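Local structure of OmpT protein (Vibrio cholerae serotype O1, 6EHD) at residues W88-G96 with L108-A116. The protein probably forms a general diffusion porin, a beta-barrel channel through which small solutes and ions cross the outer membrane. The protein carries 1 engineered substitution. Numbering follows the deposited sequence.
Sequences WTTSDDVYG and LRYGTLSDA. With C8E ((hydroxyethyloxy)tri(ethyloxy)octane), chain B.
Tyr110 reaches across to Asp92 through its hydroxyl, OH donating to OD1 at 2.7 Å on the carboxylate's anti lone pair, with ring and carboxylate planes 55° apart. Asp92 places its acid here by setting CG anti to the backbone N (chi1 -166°), while OD2 binds a MES molecule, probably from the crystallisation liquor. A second bond ties the backbones where the helix begins: Thr89 N donates to Ala116 O at 2.9 Å. Ala116 O also lies 3.3 Å from Trp88 CA in a CA-H...O contact.

The Tyr110 ring lies against the first turn of helix 90-94, Ser91 O and Asp92 N over one face, and Ser91 OG comes within 3.2 Å of Tyr110 CD2. That hydroxyl accepts from Thr89 OG1 and is also hydrogen-bonded to Glu150 of the barrel wall. Farther out, Leu108 CD1 makes a CH-pi contact 3.5 Å above the centre of the Tyr95 ring, whose in-plane edge meets the Tyr110 hydroxyl. The Tyr95 OH is hydrogen-bonded to the Asp98 carboxylate and the backbone N of Lys300. Ala116 CB fits beside the Asp92 carboxylate, 3.6 Å from Asp92 OD1.

Both segments belong to the long loop that folds into the barrel, as L3 does in general porins, and Leu108 and Tyr110 both touch Tyr215 of strand 208-221. The contact illustrates how such a loop can be joined to itself by a backbone bond and a buried tyrosine-carboxylate bond, which probably help hold its two ends together; the Tyr110 bond would probably help stabilise negative charge on Asp92.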
# COMPACT_ATOMS: atom_id res chain seq x y z
N TRP A 88 3.71 6.91 -5.60
CA TRP A 88 2.69 5.96 -5.02
C TRP A 88 1.30 6.64 -5.03
O TRP A 88 1.26 7.91 -4.93
CB TRP A 88 3.07 5.49 -3.63
CG TRP A 88 4.47 4.94 -3.51
CD1 TRP A 88 5.42 5.38 -2.64
CD2 TRP A 88 5.11 4.01 -4.37
NE1 TRP A 88 6.59 4.73 -2.86
CE2 TRP A 88 6.42 3.88 -3.92
CE3 TRP A 88 4.70 3.27 -5.51
CZ2 TRP A 88 7.35 3.04 -4.56
CZ3 TRP A 88 5.62 2.42 -6.13
CH2 TRP A 88 6.92 2.31 -5.65
N THR A 89 0.22 5.88 -5.04
CA THR A 89 -1.14 6.49 -4.88
C THR A 89 -1.36 7.11 -3.48
O THR A 89 -0.74 6.69 -2.47
CB THR A 89 -2.29 5.52 -5.21
OG1 THR A 89 -2.33 4.45 -4.27
CG2 THR A 89 -2.19 4.97 -6.62
N THR A 90 -2.21 8.14 -3.43
CA THR A 90 -2.67 8.74 -2.19
C THR A 90 -3.33 7.60 -1.28
O THR A 90 -3.09 7.57 -0.05
CB THR A 90 -3.76 9.83 -2.45
OG1 THR A 90 -3.18 10.88 -3.23
CG2 THR A 90 -4.29 10.40 -1.13
N SER A 91 -4.07 6.71 -1.94
CA SER A 91 -4.67 5.53 -1.21
C SER A 91 -3.61 4.64 -0.50
O SER A 91 -3.86 4.11 0.62
CB SER A 91 -5.59 4.71 -2.16
OG SER A 91 -4.92 4.40 -3.39
N ASP A 92 -2.46 4.48 -1.13
CA ASP A 92 -1.30 3.71 -0.54
C ASP A 92 -0.68 4.47 0.60
O ASP A 92 -0.33 3.85 1.62
CB ASP A 92 -0.29 3.39 -1.59
CG ASP A 92 0.76 2.33 -1.17
OD1 ASP A 92 0.39 1.20 -0.91
OD2 ASP A 92 1.96 2.66 -1.22
N ASP A 93 -0.57 5.81 0.48
CA ASP A 93 0.03 6.64 1.55
C ASP A 93 -0.86 6.57 2.79
O ASP A 93 -0.37 6.44 3.97
CB ASP A 93 0.11 8.13 1.13
CG ASP A 93 1.08 8.42 -0.03
OD1 ASP A 93 1.92 7.58 -0.37
OD2 ASP A 93 0.91 9.59 -0.61
N VAL A 94 -2.20 6.70 2.61
CA VAL A 94 -3.13 6.73 3.77
C VAL A 94 -3.29 5.31 4.37
O VAL A 94 -3.25 5.15 5.58
CB VAL A 94 -4.50 7.28 3.35
CG1 VAL A 94 -5.63 7.03 4.36
CG2 VAL A 94 -4.44 8.74 2.89
N TYR A 95 -3.43 4.30 3.53
CA TYR A 95 -3.42 2.89 3.91
C TYR A 95 -4.61 2.56 4.87
O TYR A 95 -5.79 3.05 4.60
CB TYR A 95 -2.01 2.45 4.42
CG TYR A 95 -1.70 0.97 4.23
CD1 TYR A 95 -1.79 0.35 2.94
CD2 TYR A 95 -1.25 0.14 5.31
CE1 TYR A 95 -1.54 -1.00 2.75
CE2 TYR A 95 -0.90 -1.22 5.07
CZ TYR A 95 -1.08 -1.81 3.83
OH TYR A 95 -0.77 -3.16 3.60
N GLY A 96 -4.34 1.81 5.95
CA GLY A 96 -5.43 1.36 6.89
C GLY A 96 -4.83 0.43 7.91
O GLY A 96 -3.60 0.41 8.05
N LEU A 108 -7.71 -4.16 2.30
CA LEU A 108 -7.54 -2.81 1.80
C LEU A 108 -7.65 -2.92 0.29
O LEU A 108 -6.91 -3.69 -0.33
CB LEU A 108 -6.23 -2.17 2.31
CG LEU A 108 -6.03 -2.24 3.82
CD1 LEU A 108 -4.68 -1.63 4.21
CD2 LEU A 108 -7.13 -1.56 4.70
N ARG A 109 -8.69 -2.28 -0.28
CA ARG A 109 -9.13 -2.67 -1.63
C ARG A 109 -8.84 -1.63 -2.75
O ARG A 109 -9.42 -1.70 -3.83
CB ARG A 109 -10.64 -2.98 -1.62
CG ARG A 109 -11.09 -3.99 -0.58
CD ARG A 109 -10.25 -5.29 -0.51
NE ARG A 109 -10.18 -5.96 -1.84
CZ ARG A 109 -9.11 -6.50 -2.41
NH1 ARG A 109 -7.93 -6.56 -1.79
NH2 ARG A 109 -9.22 -7.04 -3.65
N TYR A 110 -7.97 -0.65 -2.49
CA TYR A 110 -7.68 0.44 -3.45
C TYR A 110 -6.77 -0.02 -4.66
O TYR A 110 -6.75 0.68 -5.69
CB TYR A 110 -6.94 1.62 -2.74
CG TYR A 110 -5.62 1.26 -2.08
CD1 TYR A 110 -5.57 0.77 -0.75
CD2 TYR A 110 -4.41 1.33 -2.78
CE1 TYR A 110 -4.36 0.35 -0.17
CE2 TYR A 110 -3.21 0.91 -2.22
CZ TYR A 110 -3.17 0.43 -0.91
OH TYR A 110 -1.94 0.04 -0.40
N GLY A 111 -5.98 -1.09 -4.47
CA GLY A 111 -4.84 -1.42 -5.31
C GLY A 111 -5.08 -2.49 -6.34
O GLY A 111 -4.15 -2.94 -7.03
N THR A 112 -6.30 -2.96 -6.42
CA THR A 112 -6.63 -4.16 -7.24
C THR A 112 -6.17 -4.05 -8.72
O THR A 112 -5.64 -5.04 -9.26
CB THR A 112 -8.14 -4.45 -7.17
OG1 THR A 112 -8.50 -4.39 -5.79
CG2 THR A 112 -8.52 -5.85 -7.78
N LEU A 113 -6.34 -2.87 -9.31
CA LEU A 113 -5.89 -2.52 -10.67
C LEU A 113 -4.57 -1.74 -10.82
O LEU A 113 -3.86 -1.93 -11.83
CB LEU A 113 -7.01 -1.79 -11.42
CG LEU A 113 -8.43 -2.38 -11.41
CD1 LEU A 113 -9.45 -1.53 -12.17
CD2 LEU A 113 -8.49 -3.80 -11.93
N SER A 114 -4.23 -0.89 -9.84
CA SER A 114 -3.14 0.08 -9.94
C SER A 114 -1.82 -0.48 -9.43
O SER A 114 -0.77 0.04 -9.81
CB SER A 114 -3.52 1.38 -9.15
OG SER A 114 -3.65 1.06 -7.75
N ASP A 115 -1.85 -1.52 -8.57
CA ASP A 115 -0.67 -1.95 -7.78
C ASP A 115 -0.02 -0.74 -7.01
O ASP A 115 1.16 -0.70 -6.83
CB ASP A 115 0.41 -2.63 -8.67
CG ASP A 115 -0.10 -3.92 -9.33
OD1 ASP A 115 -1.13 -4.51 -8.89
OD2 ASP A 115 0.53 -4.34 -10.32
N ALA A 116 -0.84 0.25 -6.63
CA ALA A 116 -0.46 1.31 -5.76
C ALA A 116 0.47 2.34 -6.43
O ALA A 116 1.04 3.16 -5.74
CB ALA A 116 0.13 0.77 -4.45
O9 C8E B . 1.29 11.92 2.58
C10 C8E B . 2.42 12.75 2.38
C11 C8E B . 2.88 13.52 3.61
O12 C8E B . 1.78 13.86 4.46
C13 C8E B . 2.17 14.67 5.58
C14 C8E B . 1.00 14.84 6.56
O15 C8E B . 0.32 13.61 6.94
C16 C8E B . -0.64 13.87 7.98
C17 C8E B . -1.72 12.79 8.05
O18 C8E B . -1.27 11.50 7.74
C19 C8E B . -2.18 10.39 7.81
C20 C8E B . -2.58 9.88 6.44
O21 C8E B . -1.40 9.55 5.75